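Local coordinates for protein DNA gyrase, B subunit, truncated (Myxococcus xanthus, PDB 3CWV) that probably contributes, as the ATP-binding B subunit of a type II topoisomerase, to ATP-dependent breakage, passage and rejoining of double-stranded DNA, at residues Val228-Thr233 with Val239-Gln244; Gly266-Gly271 with Ala302-Ser307; Asp115-Gly120 with Glu143-Ser148; Asp94-Asp99 with Arg151-His156. All coordinates share one frame; numbering follows the deposited sequence.

Contact 1 of 4, residues Val228-Thr233 with Val239-Gln244; sequences VVFDFT and VQCALQ
Val-228 to Phe-232 and Val-239 to Leu-243 pair as the two arms of an antiparallel beta hairpin at one margin of the sheet in the GyrB transducer region. Three hydrogen-bonded pairs, Val-228 with Leu-243, Phe-230 with Cys-241 and Phe-232 with Val-239, each close with two backbone bonds. The straightest joins Val-239 N to Phe-232 O at 2.7 Å, with an N-H...O angle of 175°. Between these pairs the alpha carbons of Val-229 and Asp-231 approach carbonyls of the partner strand in CA-H...O contacts.

The side chain of Phe-232 leaves its CB on the sheet face it shares with Val-228 and Phe-230. A chi1 of 66° sets CG between the backbone N and the carbonyl carbon, which lets the ring lie alongside Val-239. CD2 passes 4.0 Å from Val-239 O, CE2 comes 3.8 Å from both Val-239 CB and CG1, and CZ, at the tip, lies 3.8 Å from Val-239 CB. The valine thus sits over one face of the ring, displaced toward its rim, in a CH-pi contact. Leu-336 and Gln-335 of helix 328-345 also touch this phenyl group, while Phe-340 of the same helix meets Phe-230 edge to face.

On the other face of the sheet, Asp-231 runs beside Gln-240, their carboxylate and amide planes 35° apart. The carboxylate is held through OD2 by a salt bridge to Arg-238, at the start of the second strand; its OD1 rests 3.7 Å from the aliphatic CG of Gln-240.

Contact 2 of 4, residues Gly266-Gly271 with Ala302-Ser307; sequences GAHVKG and AIVAVS
His-268, in the first turn of helix 267-284, lies across Val-304 and Val-306 on strand 300-307, and the two valines receive it in different ways. Its side chain crosses that of Val-306 at about a right angle. Val-306 CG1 reaches His-268 ND1 at 3.8 Å and approaches the imidazole obliquely. With chi1 at 50°, His-268 CG sits between its backbone N and carbonyl carbon, and the ring lies against Val-306. Val-304 meets the root of the same residue: its CG1 lies 4.0 Å from His-268 CB and 3.8 Å from the backbone O of His-268.

Val-269, the next residue of the helix, slants across Val-304, with its CG2 4.1 Å from Val-304 CB. That same methyl is centred over one face of the His-268 ring, 3.9 Å above the plane, so one branch of Val-269 serves both the strand and the imidazole. No hydrogen bond spans the contact. The polar end of the ring instead makes a weak bond from NE2 to His-265 O, just before the helix, which probably helps to fix the ring's rotation.

This is helix-on-sheet packing within the GyrB transducer region, the helix start crossing the strand at 130°. Strand 252-257 lines the same interface through Leu-253 and Ser-255, Leu-328 of helix 328-345 adds to the surroundings of the histidine, and on the far side of strand 300-307 Ile-303 packs on helix 208-217.

Contact 3 of 4, residues Asp115-Gly120 with Glu143-Ser148; sequences DIWADG and EPMPVS
Trp-117 NE1 donates a hydrogen bond of 2.9 Å to the backbone O of Glu-143, the hydrogen bond that joins segment 115-120 to segment 143-148. The strand carrying Trp-117 belongs to the mixed sheet of the ATPase domain, which has the GHKL fold in the GyrB family; here the loop passes over one face of that sheet. The bond is somewhat bent, with an N-H...O angle of 150°, and the acceptor lies 18° out of the indole plane.

The rest of the indole is held mainly by apolar groups. The Met-145 and Trp-117 side chains run antiparallel alongside each other, and Met-145 CG settles over one face of the Trp-117 five-membered ring, 3.7 Å from its centroid, in a CH-pi contact. SD follows obliquely, completing a Met-aromatic contact. At the far end of the bicycle, Trp-117 CH2 meets Pro-146 CD at 3.9 Å. Four loop residues thus touch one flat side chain: Glu-143 at the pyrrole N-H, Met-145 over the face, and Pro-144 O and Pro-146 CD by the benzo ring. An alanine in place of Trp-117 would probably leave the Glu-143 carbonyl without this donor and open a gap beneath Met-145 and Pro-146.

Beside the indole, the acidic ends of Asp-115 and Glu-143 are both tied to Arg-124, a shared cation that probably eases the proximity of the two carboxylates. Phe-67 on strand 64-70 continues the apolar patch beneath Met-145 and Pro-146. The methionine bends at chi3 (69°), which brings its terminal CE back to 4.0 Å from Trp-117 CB.

Contact 4 of 4, residues Asp94-Asp99 with Arg151-His156; sequences DGWGWD and RGVRVH
Trp-96 presses one face of its indole onto Val-153, joining a glycine-rich loop to the sheet of the GHKL-type ATPase domain. The close part lies at the five-membered ring. Val-153 and Trp-96 point at one another across the contact, and CG1 of the valine stands 3.7 Å from the ring centroid, 20° off the normal, in a CH-pi contact. Val-153 CG1 comes closest to Trp-96 CE2 (3.5 Å) and NE1 (3.6 Å), so the methyl is displaced toward the NE1-CE2 bond. With chi1 at 47°, this methyl lies between the valine's own backbone N and carbonyl carbon and projects up to the indole.

The fit is looser at the benzo end. There Val-155 crosses the indole obliquely, and its CG2 comes no nearer than 3.9 Å, to Trp-96 CH2. No hydrogen bond spans the two segments. The contact itself is buried, with Leu-78 of helix 75-82 and Val-41 of helix 28-47 also packed on Trp-96; away from it the loop reaches the surface, where Asp-94 is exposed. A serine in place of Trp-96 would probably open a gap between the loop and strand 151-159 and strip Val-153 CG1 of its aromatic cover.

The loop delivers the tryptophan from a type II beta turn running from Gly-95 to Trp-98. Gly-97 takes up the positive phi of this turn, where a side chain would crowd Trp-96 CE3, and the turn is closed by Trp-98 N bonding to Gly-95 O at 3.0 Å.

Contacts 1 and 2 share the transducer sheet, where strands 237-245 and 300-307 are neighbours joined by backbone bonds such as Gln-240 O to Ala-305 N. Contacts 3 and 4 share the ATPase sheet in the same manner, through strands 109-118 and 151-159. The centres of contacts 2 and 4 lie about 28 Å apart, on opposite sides of the chain's centre. Contacts 1, 2 and 4 are buried; contact 1 is a hydrogen-bonded strand pairing, while 2 and 4 rest on side-chain packing with no hydrogen bond across. Contact 3, a surface contact, combines an indole face with one polar bond to a loop carbonyl.

Contact 1 of 4, residues Val228-Thr233 with Val239-Gln244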
loop_
_atom_site.group_PDB
_atom_site.type_symbol
_atom_site.label_atom_id
_atom_site.label_comp_id
_atom_site.label_asym_id
_atom_site.label_seq_id
_atom_site.Cartn_x
_atom_site.Cartn_y
_atom_site.Cartn_z
ATOM N N VAL A 228 16.785 -7.508 -10.944
ATOM C CA VAL A 228 16.145 -7.311 -12.245
ATOM C C VAL A 228 14.854 -6.529 -12.012
ATOM O O VAL A 228 14.065 -6.907 -11.157
ATOM C CB VAL A 228 15.810 -8.642 -12.930
ATOM C CG1 VAL A 228 15.119 -8.382 -14.273
ATOM C CG2 VAL A 228 17.063 -9.477 -13.130
ATOM N N VAL A 229 14.632 -5.453 -12.766
ATOM C CA VAL A 229 13.490 -4.577 -12.504
ATOM C C VAL A 229 12.720 -4.238 -13.772
ATOM O O VAL A 229 13.300 -4.137 -14.854
ATOM C CB VAL A 229 13.916 -3.246 -11.814
ATOM C CG1 VAL A 229 14.750 -3.535 -10.590
ATOM C CG2 VAL A 229 14.708 -2.358 -12.758
ATOM N N PHE A 230 11.411 -4.063 -13.628
ATOM C CA PHE A 230 10.546 -3.565 -14.700
ATOM C C PHE A 230 9.561 -2.572 -14.114
ATOM O O PHE A 230 9.185 -2.677 -12.940
ATOM C CB PHE A 230 9.786 -4.713 -15.366
ATOM C CG PHE A 230 10.674 -5.757 -15.963
ATOM C CD1 PHE A 230 11.372 -5.501 -17.142
ATOM C CD2 PHE A 230 10.812 -6.994 -15.357
ATOM C CE1 PHE A 230 12.191 -6.463 -17.700
ATOM C CE2 PHE A 230 11.636 -7.959 -15.915
ATOM C CZ PHE A 230 12.326 -7.689 -17.084
ATOM N N ASP A 231 9.189 -1.570 -14.904
ATOM C CA ASP A 231 8.187 -0.614 -14.487
ATOM C C ASP A 231 7.550 -0.143 -15.777
ATOM O O ASP A 231 8.217 0.508 -16.579
ATOM C CB ASP A 231 8.841 0.584 -13.780
ATOM C CG ASP A 231 7.833 1.647 -13.337
ATOM O OD1 ASP A 231 6.586 1.466 -13.465
ATOM O OD2 ASP A 231 8.303 2.699 -12.846
ATOM N N PHE A 232 6.281 -0.481 -15.986
ATOM C CA PHE A 232 5.585 -0.039 -17.200
ATOM C C PHE A 232 4.089 0.106 -16.961
ATOM O O PHE A 232 3.582 -0.313 -15.924
ATOM C CB PHE A 232 5.849 -1.006 -18.362
ATOM C CG PHE A 232 5.260 -2.382 -18.165
ATOM C CD1 PHE A 232 4.076 -2.739 -18.798
ATOM C CD2 PHE A 232 5.895 -3.319 -17.375
ATOM C CE1 PHE A 232 3.529 -3.992 -18.611
ATOM C CE2 PHE A 232 5.361 -4.577 -17.200
ATOM C CZ PHE A 232 4.174 -4.911 -17.816
ATOM N N THR A 233 3.392 0.702 -17.923
ATOM C CA THR A 233 1.956 0.946 -17.808
ATOM C C THR A 233 1.227 0.290 -18.985
ATOM O O THR A 233 1.692 0.337 -20.135
ATOM C CB THR A 233 1.661 2.446 -17.704
ATOM O OG1 THR A 233 2.273 2.960 -16.510
ATOM C CG2 THR A 233 0.159 2.728 -17.628
ATOM N N VAL A 239 2.626 -1.526 -13.689
ATOM C CA VAL A 239 3.138 -2.802 -13.221
ATOM C C VAL A 239 4.591 -2.566 -12.858
ATOM O O VAL A 239 5.345 -2.040 -13.670
ATOM C CB VAL A 239 3.026 -3.867 -14.306
ATOM C CG1 VAL A 239 3.664 -5.188 -13.852
ATOM C CG2 VAL A 239 1.551 -4.073 -14.698
ATOM N N GLN A 240 4.951 -2.884 -11.615
ATOM C CA GLN A 240 6.320 -2.727 -11.119
ATOM C C GLN A 240 6.750 -4.081 -10.600
ATOM O O GLN A 240 6.000 -4.760 -9.898
ATOM C CB GLN A 240 6.383 -1.712 -9.985
ATOM C CG GLN A 240 5.904 -0.316 -10.345
ATOM C CD GLN A 240 5.688 0.544 -9.115
ATOM O OE1 GLN A 240 4.611 0.527 -8.500
ATOM N NE2 GLN A 240 6.715 1.310 -8.748
ATOM N N CYS A 241 7.960 -4.487 -10.946
ATOM C CA CYS A 241 8.411 -5.810 -10.637
ATOM C C CYS A 241 9.910 -5.782 -10.283
ATOM O O CYS A 241 10.674 -4.995 -10.848
ATOM C CB CYS A 241 8.141 -6.696 -11.858
ATOM S SG CYS A 241 8.750 -8.320 -11.702
ATOM N N ALA A 242 10.314 -6.617 -9.329
ATOM C CA ALA A 242 11.749 -6.790 -9.005
ATOM C C ALA A 242 12.036 -8.262 -8.752
ATOM O O ALA A 242 11.259 -8.934 -8.080
ATOM C CB ALA A 242 12.138 -5.974 -7.787
ATOM N N LEU A 243 13.162 -8.759 -9.272
ATOM C CA LEU A 243 13.567 -10.144 -9.025
ATOM C C LEU A 243 15.035 -10.194 -8.573
ATOM O O LEU A 243 15.898 -9.541 -9.152
ATOM C CB LEU A 243 13.379 -11.018 -10.279
ATOM C CG LEU A 243 11.966 -11.113 -10.887
ATOM C CD1 LEU A 243 11.816 -10.099 -12.015
ATOM C CD2 LEU A 243 11.738 -12.513 -11.439
ATOM N N GLN A 244 15.305 -11.001 -7.562
ATOM C CA GLN A 244 16.635 -11.069 -6.979
ATOM C C GLN A 244 16.913 -12.499 -6.548
ATOM O O GLN A 244 16.226 -13.026 -5.671
ATOM C CB GLN A 244 16.746 -10.123 -5.766
ATOM C CG GLN A 244 18.098 -10.215 -5.038
ATOM C CD GLN A 244 19.231 -9.715 -5.907
ATOM O OE1 GLN A 244 19.260 -8.553 -6.278
ATOM N NE2 GLN A 244 20.149 -10.607 -6.267
#

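Contact 2 of 4, residues Gly266-Gly271 with Ala302-Ser307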
loop_
_atom_site.group_PDB
_atom_site.type_symbol
_atom_site.label_atom_id
_atom_site.label_comp_id
_atom_site.label_asym_id
_atom_site.label_seq_id
_atom_site.Cartn_x
_atom_site.Cartn_y
_atom_site.Cartn_z
ATOM N N GLY A 266 -2.184 -14.303 -8.866
ATOM C CA GLY A 266 -3.124 -14.001 -9.933
ATOM C C GLY A 266 -2.459 -13.479 -11.189
ATOM O O GLY A 266 -1.278 -13.731 -11.438
ATOM N N ALA A 267 -3.220 -12.717 -11.966
ATOM C CA ALA A 267 -2.846 -12.388 -13.339
ATOM C C ALA A 267 -1.561 -11.558 -13.454
ATOM O O ALA A 267 -0.804 -11.736 -14.404
ATOM C CB ALA A 267 -4.005 -11.666 -14.032
ATOM N N HIS A 268 -1.332 -10.656 -12.496
ATOM C CA HIS A 268 -0.124 -9.829 -12.492
ATOM C C HIS A 268 1.121 -10.717 -12.330
ATOM O O HIS A 268 2.090 -10.604 -13.090
ATOM C CB HIS A 268 -0.188 -8.722 -11.406
ATOM C CG HIS A 268 -0.574 -9.213 -10.037
ATOM N ND1 HIS A 268 -0.218 -8.552 -8.879
ATOM C CD2 HIS A 268 -1.298 -10.289 -9.645
ATOM C CE1 HIS A 268 -0.713 -9.193 -7.832
ATOM N NE2 HIS A 268 -1.376 -10.248 -8.272
ATOM N N VAL A 269 1.054 -11.648 -11.387
ATOM C CA VAL A 269 2.153 -12.557 -11.120
ATOM C C VAL A 269 2.338 -13.553 -12.271
ATOM O O VAL A 269 3.463 -13.752 -12.749
ATOM C CB VAL A 269 1.919 -13.272 -9.788
ATOM C CG1 VAL A 269 2.859 -14.476 -9.595
ATOM C CG2 VAL A 269 2.031 -12.269 -8.621
ATOM N N LYS A 270 1.245 -14.176 -12.727
ATOM C CA LYS A 270 1.345 -15.137 -13.814
ATOM C C LYS A 270 1.914 -14.538 -15.096
ATOM O O LYS A 270 2.651 -15.202 -15.807
ATOM C CB LYS A 270 -0.003 -15.812 -14.090
ATOM C CG LYS A 270 -0.220 -17.076 -13.254
ATOM C CD LYS A 270 0.175 -18.349 -14.005
ATOM C CE LYS A 270 -0.795 -18.619 -15.159
ATOM N NZ LYS A 270 -0.882 -20.065 -15.546
ATOM N N GLY A 271 1.592 -13.290 -15.397
ATOM C CA GLY A 271 2.234 -12.621 -16.526
ATOM C C GLY A 271 3.759 -12.664 -16.414
ATOM O O GLY A 271 4.476 -12.908 -17.409
ATOM N N ALA A 302 11.088 -12.313 -5.253
ATOM C CA ALA A 302 10.413 -11.586 -6.331
ATOM C C ALA A 302 9.227 -10.790 -5.768
ATOM O O ALA A 302 8.516 -11.246 -4.858
ATOM C CB ALA A 302 9.944 -12.562 -7.426
ATOM N N ILE A 303 9.049 -9.581 -6.289
ATOM C CA ILE A 303 7.950 -8.724 -5.878
ATOM C C ILE A 303 7.261 -8.215 -7.143
ATOM O O ILE A 303 7.933 -7.740 -8.071
ATOM C CB ILE A 303 8.451 -7.511 -5.052
ATOM C CG1 ILE A 303 9.315 -7.965 -3.860
ATOM C CG2 ILE A 303 7.255 -6.659 -4.567
ATOM C CD1 ILE A 303 10.092 -6.852 -3.209
ATOM N N VAL A 304 5.931 -8.333 -7.181
ATOM C CA VAL A 304 5.132 -7.897 -8.324
ATOM C C VAL A 304 3.948 -7.040 -7.829
ATOM O O VAL A 304 3.106 -7.530 -7.101
ATOM C CB VAL A 304 4.566 -9.115 -9.112
ATOM C CG1 VAL A 304 3.686 -8.619 -10.266
ATOM C CG2 VAL A 304 5.705 -10.064 -9.617
ATOM N N ALA A 305 3.891 -5.764 -8.219
ATOM C CA ALA A 305 2.875 -4.842 -7.722
ATOM C C ALA A 305 2.169 -4.200 -8.911
ATOM O O ALA A 305 2.819 -3.620 -9.779
ATOM C CB ALA A 305 3.514 -3.728 -6.851
ATOM N N VAL A 306 0.844 -4.318 -8.949
ATOM C CA VAL A 306 0.076 -3.615 -9.987
ATOM C C VAL A 306 -0.724 -2.527 -9.303
ATOM O O VAL A 306 -1.085 -2.656 -8.146
ATOM C CB VAL A 306 -0.799 -4.592 -10.834
ATOM C CG1 VAL A 306 -1.841 -5.298 -9.963
ATOM C CG2 VAL A 306 -1.456 -3.859 -12.035
ATOM N N SER A 307 -0.948 -1.409 -9.978
ATOM C CA SER A 307 -1.728 -0.373 -9.347
ATOM C C SER A 307 -2.551 0.311 -10.441
ATOM O O SER A 307 -2.188 0.217 -11.614
ATOM C CB SER A 307 -0.794 0.618 -8.634
ATOM O OG SER A 307 -0.061 1.422 -9.568
#

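Contact 3 of 4, residues Asp115-Gly120 with Glu143-Ser148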
loop_
_atom_site.group_PDB
_atom_site.type_symbol
_atom_site.label_atom_id
_atom_site.label_comp_id
_atom_site.label_asym_id
_atom_site.label_seq_id
_atom_site.Cartn_x
_atom_site.Cartn_y
_atom_site.Cartn_z
ATOM N N ASP A 115 -7.387 17.916 11.217
ATOM C CA ASP A 115 -6.895 19.275 10.907
ATOM C C ASP A 115 -6.583 19.359 9.433
ATOM O O ASP A 115 -6.013 18.434 8.858
ATOM C CB ASP A 115 -5.644 19.587 11.707
ATOM C CG ASP A 115 -5.914 19.745 13.194
ATOM O OD1 ASP A 115 -6.294 20.862 13.597
ATOM O OD2 ASP A 115 -5.697 18.773 13.976
ATOM N N ILE A 116 -6.973 20.463 8.799
ATOM C CA ILE A 116 -6.720 20.632 7.378
ATOM C C ILE A 116 -6.037 21.998 7.252
ATOM O O ILE A 116 -6.544 22.985 7.784
ATOM C CB ILE A 116 -8.024 20.620 6.509
ATOM C CG1 ILE A 116 -8.937 19.411 6.804
ATOM C CG2 ILE A 116 -7.689 20.663 5.013
ATOM C CD1 ILE A 116 -10.119 19.764 7.719
ATOM N N TRP A 117 -4.884 22.029 6.591
ATOM C CA TRP A 117 -4.144 23.280 6.378
ATOM C C TRP A 117 -4.262 23.569 4.890
ATOM O O TRP A 117 -4.071 22.676 4.071
ATOM C CB TRP A 117 -2.652 23.123 6.730
ATOM C CG TRP A 117 -2.297 23.009 8.204
ATOM C CD1 TRP A 117 -1.873 24.001 9.029
ATOM C CD2 TRP A 117 -2.304 21.801 8.996
ATOM N NE1 TRP A 117 -1.624 23.493 10.294
ATOM C CE2 TRP A 117 -1.879 22.146 10.294
ATOM C CE3 TRP A 117 -2.645 20.474 8.723
ATOM C CZ2 TRP A 117 -1.777 21.210 11.323
ATOM C CZ3 TRP A 117 -2.546 19.535 9.747
ATOM C CH2 TRP A 117 -2.104 19.902 11.026
ATOM N N ALA A 118 -4.575 24.820 4.540
ATOM C CA ALA A 118 -4.653 25.253 3.134
ATOM C C ALA A 118 -4.697 26.784 3.108
ATOM O O ALA A 118 -5.295 27.390 3.983
ATOM C CB ALA A 118 -5.887 24.697 2.460
ATOM N N ASP A 119 -4.042 27.404 2.128
ATOM C CA ASP A 119 -4.139 28.873 1.940
ATOM C C ASP A 119 -3.709 29.688 3.142
ATOM O O ASP A 119 -4.339 30.691 3.478
ATOM C CB ASP A 119 -5.575 29.268 1.589
ATOM C CG ASP A 119 -6.091 28.539 0.368
ATOM O OD1 ASP A 119 -5.383 28.569 -0.666
ATOM O OD2 ASP A 119 -7.196 27.933 0.448
ATOM N N GLY A 120 -2.651 29.260 3.806
ATOM C CA GLY A 120 -2.197 29.945 5.005
ATOM C C GLY A 120 -3.126 29.855 6.197
ATOM O O GLY A 120 -2.904 30.523 7.210
ATOM N N GLU A 143 -1.465 26.637 13.457
ATOM C CA GLU A 143 -0.426 25.908 14.167
ATOM C C GLU A 143 0.497 25.235 13.157
ATOM O O GLU A 143 0.103 25.039 12.002
ATOM C CB GLU A 143 -1.087 24.950 15.160
ATOM C CG GLU A 143 -1.972 25.724 16.137
ATOM C CD GLU A 143 -2.746 24.844 17.096
ATOM O OE1 GLU A 143 -2.720 23.605 16.914
ATOM O OE2 GLU A 143 -3.387 25.401 18.027
ATOM N N PRO A 144 1.743 24.899 13.559
ATOM C CA PRO A 144 2.681 24.432 12.539
ATOM C C PRO A 144 2.287 23.088 11.915
ATOM O O PRO A 144 1.823 22.183 12.620
ATOM C CB PRO A 144 4.009 24.283 13.304
ATOM C CG PRO A 144 3.811 24.972 14.622
ATOM C CD PRO A 144 2.349 24.916 14.903
ATOM N N MET A 145 2.474 22.984 10.603
ATOM C CA MET A 145 2.244 21.748 9.866
ATOM C C MET A 145 3.350 20.779 10.252
ATOM O O MET A 145 4.498 21.195 10.321
ATOM C CB MET A 145 2.336 22.009 8.358
ATOM C CG MET A 145 1.326 23.002 7.827
ATOM S SD MET A 145 1.441 23.303 6.063
ATOM C CE MET A 145 0.896 21.734 5.385
ATOM N N PRO A 146 3.012 19.490 10.517
ATOM C CA PRO A 146 4.021 18.465 10.787
ATOM C C PRO A 146 5.123 18.389 9.724
ATOM O O PRO A 146 6.288 18.179 10.062
ATOM C CB PRO A 146 3.199 17.168 10.792
ATOM C CG PRO A 146 1.872 17.602 11.267
ATOM C CD PRO A 146 1.646 18.946 10.645
ATOM N N VAL A 147 4.746 18.534 8.456
ATOM C CA VAL A 147 5.689 18.648 7.342
ATOM C C VAL A 147 5.158 19.820 6.533
ATOM O O VAL A 147 3.995 19.825 6.135
ATOM C CB VAL A 147 5.725 17.391 6.435
ATOM C CG1 VAL A 147 6.706 17.594 5.251
ATOM C CG2 VAL A 147 6.085 16.166 7.233
ATOM N N SER A 148 5.991 20.826 6.315
ATOM C CA SER A 148 5.533 22.045 5.659
ATOM C C SER A 148 5.237 21.794 4.193
ATOM O O SER A 148 5.997 21.108 3.506
ATOM C CB SER A 148 6.575 23.156 5.820
ATOM O OG SER A 148 5.936 24.410 5.737
#

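Contact 4 of 4, residues Asp94-Asp99 with Arg151-His156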
loop_
_atom_site.group_PDB
_atom_site.type_symbol
_atom_site.label_atom_id
_atom_site.label_comp_id
_atom_site.label_asym_id
_atom_site.label_seq_id
_atom_site.Cartn_x
_atom_site.Cartn_y
_atom_site.Cartn_z
ATOM N N ASP A 94 -14.170 12.105 -6.438
ATOM C CA ASP A 94 -12.733 12.280 -6.211
ATOM C C ASP A 94 -12.501 13.045 -4.927
ATOM O O ASP A 94 -13.362 13.803 -4.490
ATOM C CB ASP A 94 -12.062 13.081 -7.351
ATOM C CG ASP A 94 -12.273 12.449 -8.726
ATOM O OD1 ASP A 94 -11.321 11.795 -9.197
ATOM O OD2 ASP A 94 -13.388 12.604 -9.309
ATOM N N GLY A 95 -11.325 12.875 -4.330
ATOM C CA GLY A 95 -11.041 13.595 -3.098
ATOM C C GLY A 95 -10.215 12.772 -2.155
ATOM O O GLY A 95 -10.132 11.530 -2.293
ATOM N N TRP A 96 -9.570 13.466 -1.227
ATOM C CA TRP A 96 -8.825 12.814 -0.146
ATOM C C TRP A 96 -9.739 11.844 0.624
ATOM O O TRP A 96 -10.711 12.254 1.246
ATOM C CB TRP A 96 -8.209 13.862 0.800
ATOM C CG TRP A 96 -7.087 13.296 1.604
ATOM C CD1 TRP A 96 -5.752 13.262 1.265
ATOM C CD2 TRP A 96 -7.194 12.658 2.884
ATOM N NE1 TRP A 96 -5.018 12.650 2.280
ATOM C CE2 TRP A 96 -5.878 12.263 3.274
ATOM C CE3 TRP A 96 -8.261 12.411 3.751
ATOM C CZ2 TRP A 96 -5.614 11.612 4.481
ATOM C CZ3 TRP A 96 -7.998 11.765 4.958
ATOM C CH2 TRP A 96 -6.674 11.372 5.307
ATOM N N GLY A 97 -9.442 10.557 0.569
ATOM C CA GLY A 97 -10.268 9.542 1.297
ATOM C C GLY A 97 -11.577 9.203 0.599
ATOM O O GLY A 97 -12.369 8.424 1.115
ATOM N N TRP A 98 -11.801 9.738 -0.608
ATOM C CA TRP A 98 -13.004 9.397 -1.366
ATOM C C TRP A 98 -12.900 7.949 -1.855
ATOM O O TRP A 98 -11.863 7.530 -2.365
ATOM C CB TRP A 98 -13.188 10.329 -2.574
ATOM C CG TRP A 98 -14.580 10.330 -3.117
ATOM C CD1 TRP A 98 -15.098 9.469 -4.038
ATOM C CD2 TRP A 98 -15.626 11.253 -2.795
ATOM N NE1 TRP A 98 -16.413 9.795 -4.299
ATOM C CE2 TRP A 98 -16.764 10.874 -3.538
ATOM C CE3 TRP A 98 -15.708 12.371 -1.954
ATOM C CZ2 TRP A 98 -17.977 11.583 -3.486
ATOM C CZ3 TRP A 98 -16.943 13.063 -1.876
ATOM C CH2 TRP A 98 -18.043 12.668 -2.650
ATOM N N ASP A 99 -13.982 7.206 -1.729
ATOM C CA ASP A 99 -13.980 5.762 -1.971
ATOM C C ASP A 99 -12.894 5.000 -1.175
ATOM O O ASP A 99 -12.205 4.123 -1.711
ATOM C CB ASP A 99 -13.846 5.448 -3.463
ATOM C CG ASP A 99 -14.340 4.016 -3.817
ATOM O OD1 ASP A 99 -15.207 3.486 -3.108
ATOM O OD2 ASP A 99 -13.844 3.447 -4.810
ATOM N N ARG A 151 -0.510 22.340 1.228
ATOM C CA ARG A 151 -1.666 21.906 1.980
ATOM C C ARG A 151 -1.309 20.623 2.737
ATOM O O ARG A 151 -0.300 19.971 2.455
ATOM C CB ARG A 151 -2.855 21.592 1.060
ATOM C CG ARG A 151 -3.266 22.711 0.140
ATOM C CD ARG A 151 -4.681 22.525 -0.316
ATOM N NE ARG A 151 -4.935 23.377 -1.466
ATOM C CZ ARG A 151 -6.075 23.410 -2.131
ATOM N NH1 ARG A 151 -7.075 22.625 -1.755
ATOM N NH2 ARG A 151 -6.194 24.208 -3.194
ATOM N N GLY A 152 -2.151 20.274 3.697
ATOM C CA GLY A 152 -1.961 19.007 4.410
ATOM C C GLY A 152 -3.176 18.674 5.230
ATOM O O GLY A 152 -4.042 19.519 5.453
ATOM N N VAL A 153 -3.234 17.422 5.682
ATOM C CA VAL A 153 -4.350 16.966 6.479
ATOM C C VAL A 153 -3.805 15.986 7.537
ATOM O O VAL A 153 -2.954 15.154 7.227
ATOM C CB VAL A 153 -5.468 16.330 5.608
ATOM C CG1 VAL A 153 -4.875 15.345 4.599
ATOM C CG2 VAL A 153 -6.554 15.683 6.483
ATOM N N ARG A 154 -4.246 16.167 8.770
ATOM C CA ARG A 154 -3.943 15.224 9.858
ATOM C C ARG A 154 -5.231 14.618 10.406
ATOM O O ARG A 154 -6.188 15.328 10.671
ATOM C CB ARG A 154 -3.195 15.955 10.979
ATOM C CG ARG A 154 -2.788 15.075 12.182
ATOM C CD ARG A 154 -2.258 16.032 13.293
ATOM N NE ARG A 154 -1.529 15.319 14.344
ATOM C CZ ARG A 154 -1.985 15.092 15.581
ATOM N NH1 ARG A 154 -1.216 14.449 16.455
ATOM N NH2 ARG A 154 -3.186 15.518 15.957
ATOM N N VAL A 155 -5.242 13.302 10.595
ATOM C CA VAL A 155 -6.392 12.633 11.181
ATOM C C VAL A 155 -5.843 11.964 12.441
ATOM O O VAL A 155 -4.931 11.172 12.349
ATOM C CB VAL A 155 -6.955 11.542 10.256
ATOM C CG1 VAL A 155 -8.071 10.755 10.967
ATOM C CG2 VAL A 155 -7.524 12.164 8.992
ATOM N N HIS A 156 -6.351 12.348 13.598
ATOM C CA HIS A 156 -5.874 11.780 14.873
ATOM C C HIS A 156 -7.090 11.109 15.482
ATOM O O HIS A 156 -8.128 11.735 15.564
ATOM C CB HIS A 156 -5.406 12.891 15.808
ATOM C CG HIS A 156 -5.133 12.423 17.208
ATOM N ND1 HIS A 156 -6.089 12.435 18.205
ATOM C CD2 HIS A 156 -4.020 11.896 17.762
ATOM C CE1 HIS A 156 -5.557 11.972 19.325
ATOM N NE2 HIS A 156 -4.296 11.649 19.083
#